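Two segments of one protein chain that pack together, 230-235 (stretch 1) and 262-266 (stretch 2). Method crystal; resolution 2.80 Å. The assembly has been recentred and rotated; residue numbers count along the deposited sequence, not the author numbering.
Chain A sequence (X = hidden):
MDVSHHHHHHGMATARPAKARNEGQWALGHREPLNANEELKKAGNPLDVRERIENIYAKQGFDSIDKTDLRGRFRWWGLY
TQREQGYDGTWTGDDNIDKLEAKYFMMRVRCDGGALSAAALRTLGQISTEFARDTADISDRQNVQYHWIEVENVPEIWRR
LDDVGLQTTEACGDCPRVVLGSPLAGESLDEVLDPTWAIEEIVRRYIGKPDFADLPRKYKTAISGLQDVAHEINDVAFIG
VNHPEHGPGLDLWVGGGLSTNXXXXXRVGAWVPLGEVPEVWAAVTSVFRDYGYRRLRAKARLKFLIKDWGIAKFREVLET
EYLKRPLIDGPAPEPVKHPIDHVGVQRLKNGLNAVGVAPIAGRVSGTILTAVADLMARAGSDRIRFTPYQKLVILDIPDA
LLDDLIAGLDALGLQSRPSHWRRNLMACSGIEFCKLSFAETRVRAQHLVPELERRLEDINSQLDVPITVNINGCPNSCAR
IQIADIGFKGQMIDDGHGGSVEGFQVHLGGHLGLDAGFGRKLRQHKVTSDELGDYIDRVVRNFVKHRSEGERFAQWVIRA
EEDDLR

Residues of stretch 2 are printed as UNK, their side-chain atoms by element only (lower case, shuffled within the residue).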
# COMPACT_ATOMS: atom_id res chain seq x y z
N ALA A 230 -0.43 7.74 4.87
CA ALA A 230 -0.84 6.72 5.83
C ALA A 230 0.35 6.32 6.69
O ALA A 230 0.71 5.15 6.78
CB ALA A 230 -1.42 5.49 5.09
N HIS A 231 0.97 7.30 7.31
CA HIS A 231 2.23 7.06 7.99
C HIS A 231 2.04 6.26 9.24
O HIS A 231 2.86 5.40 9.56
CB HIS A 231 2.92 8.37 8.32
CG HIS A 231 2.13 9.27 9.22
ND1 HIS A 231 2.43 9.45 10.55
CD2 HIS A 231 1.10 10.11 8.96
CE1 HIS A 231 1.61 10.33 11.08
NE2 HIS A 231 0.80 10.76 10.13
N GLU A 232 0.93 6.51 9.93
CA GLU A 232 0.64 5.88 11.19
C GLU A 232 0.75 4.35 11.16
O GLU A 232 0.91 3.73 12.20
CB GLU A 232 -0.76 6.31 11.66
CG GLU A 232 -0.86 7.81 12.06
CD GLU A 232 -1.68 8.69 11.10
OE1 GLU A 232 -1.56 8.55 9.86
OE2 GLU A 232 -2.44 9.56 11.61
N ILE A 233 0.69 3.75 9.97
CA ILE A 233 0.77 2.28 9.81
C ILE A 233 1.99 1.79 8.98
O ILE A 233 1.99 0.68 8.44
CB ILE A 233 -0.55 1.74 9.21
CG1 ILE A 233 -0.85 2.38 7.83
CG2 ILE A 233 -1.71 1.99 10.18
CD1 ILE A 233 -0.84 1.41 6.67
N ASN A 234 3.02 2.63 8.89
CA ASN A 234 4.30 2.24 8.27
C ASN A 234 5.33 1.83 9.36
O ASN A 234 5.22 2.25 10.51
CB ASN A 234 4.82 3.39 7.38
CG ASN A 234 4.14 3.45 5.99
OD1 ASN A 234 4.55 2.76 5.07
ND2 ASN A 234 3.14 4.32 5.83
N ASP A 235 6.31 1.01 9.02
CA ASP A 235 7.37 0.64 9.97
C ASP A 235 8.16 1.84 10.41
O ASP A 235 8.61 1.91 11.55
CB ASP A 235 8.34 -0.35 9.35
CG ASP A 235 7.69 -1.67 9.02
OD1 ASP A 235 7.43 -2.44 9.98
OD2 ASP A 235 7.44 -1.93 7.82
N UNK A 262 -3.09 -5.36 14.69
CA UNK A 262 -2.83 -3.98 14.28
C UNK A 262 -2.21 -3.13 15.37
O UNK A 262 -2.52 -3.33 16.53
c UNK A 262 -4.23 -3.45 13.95
c UNK A 262 -4.52 -5.57 14.97
c UNK A 262 -5.12 -4.18 14.87
N UNK A 263 -1.36 -2.18 14.98
CA UNK A 263 -0.69 -1.28 15.93
C UNK A 263 -0.29 0.04 15.25
O UNK A 263 0.37 0.03 14.20
c UNK A 263 0.37 -3.15 17.37
c UNK A 263 2.63 -2.29 18.78
s UNK A 263 1.95 -3.80 18.01
c UNK A 263 0.57 -1.93 16.48
N UNK A 264 -0.67 1.15 15.87
CA UNK A 264 -0.27 2.48 15.39
C UNK A 264 1.22 2.77 15.66
O UNK A 264 1.70 2.63 16.79
c UNK A 264 -2.61 3.59 15.74
c UNK A 264 -2.86 3.83 14.26
c UNK A 264 -1.12 3.58 16.04
c UNK A 264 -3.30 4.64 16.59
N UNK A 265 1.93 3.21 14.63
CA UNK A 265 3.28 3.72 14.82
C UNK A 265 3.23 4.96 15.71
O UNK A 265 2.24 5.70 15.72
c UNK A 265 3.95 4.03 13.46
N UNK A 266 4.31 5.17 16.46
CA UNK A 266 4.37 6.16 17.54
C UNK A 266 5.57 7.10 17.38
O UNK A 266 6.63 6.70 16.93
n UNK A 266 4.66 2.14 19.81
c UNK A 266 4.06 3.30 20.12
c UNK A 266 3.65 4.15 18.95
c UNK A 266 4.47 5.44 18.88
o UNK A 266 3.87 3.68 21.29

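Position 262 carries three side-chain carbons, and one of them lies at bonding distance from the backbone N, so the side chain closes a five-membered ring on its own main chain. The ring touches nothing on stretch 1, and the residue loses no surface to it. The closure onto N identifies Pro262.

At position 263 there are four side-chain atoms, three carbons and one sulfur, in an unbranched chain that leads away from stretch 1. The closest approach is through the backbone, where O of 263 lies 4.2 Å from Glu232 O; two carbonyl oxygens both lack a proton, so this is proximity without a bond. The sulfur is bonded to two carbons, one of them terminal, which makes it a thioether rather than a thiol: Met263, with chi1 m, chi2 t and chi3 p.

Position 264 has four carbons and no heteroatom. The atom bonded to CA carries a single further carbon, and that second carbon forks into two methyls. The CA-to-CB bond points sideways, but the end of the chain comes nearer, and one carbon of the fork at 264 lies 4.2 Å from Glu232 CB, a loose aliphatic contact. A fork at the second atom rather than the first gives Leu264, in the m, t rotamer, and the carbon in contact is CD2.

Position 265 has a single side-chain carbon, bonded to CA, and its CA-to-CB bond points toward stretch 1. CB of 265 lies 3.3 Å from Glu232 O, 3.7 Å from Asn234 O and 4.3 Å from His231 O. The backbone N of 265 is 2.7 Å from Glu232 O, with an N-H...O angle of 160°, a short and nearly straight hydrogen bond. A lone methyl makes this Ala265.

Position 266 shows three carbons in a row, the third bearing one oxygen and one nitrogen. Its CA-to-CB bond points away, and it contributes no buried area. A terminal amide after two methylene carbons is Gln266.

The contact is small, 193 Å² summed over both sides, and it centres on Glu232 and Ala265, whose CA atoms are 5.0 Å apart. Their backbones supply its one hydrogen bond across the stretches. Glu232 lies in a short 3-10 segment; just beyond it, Asn234 N donates to His231 O at 2.9 Å, while Glu232 O accepts from Ala265 N across the gap. The carboxylate takes no part: the end of that side chain leads away, and OE2 is hydrogen-bonded elsewhere in the structure. Thus the main chain supplies the polar link, while the Ala265 methyl and the Leu264 side chain add packing around it.

Stretch 2, residues 262-266: PMLAQ
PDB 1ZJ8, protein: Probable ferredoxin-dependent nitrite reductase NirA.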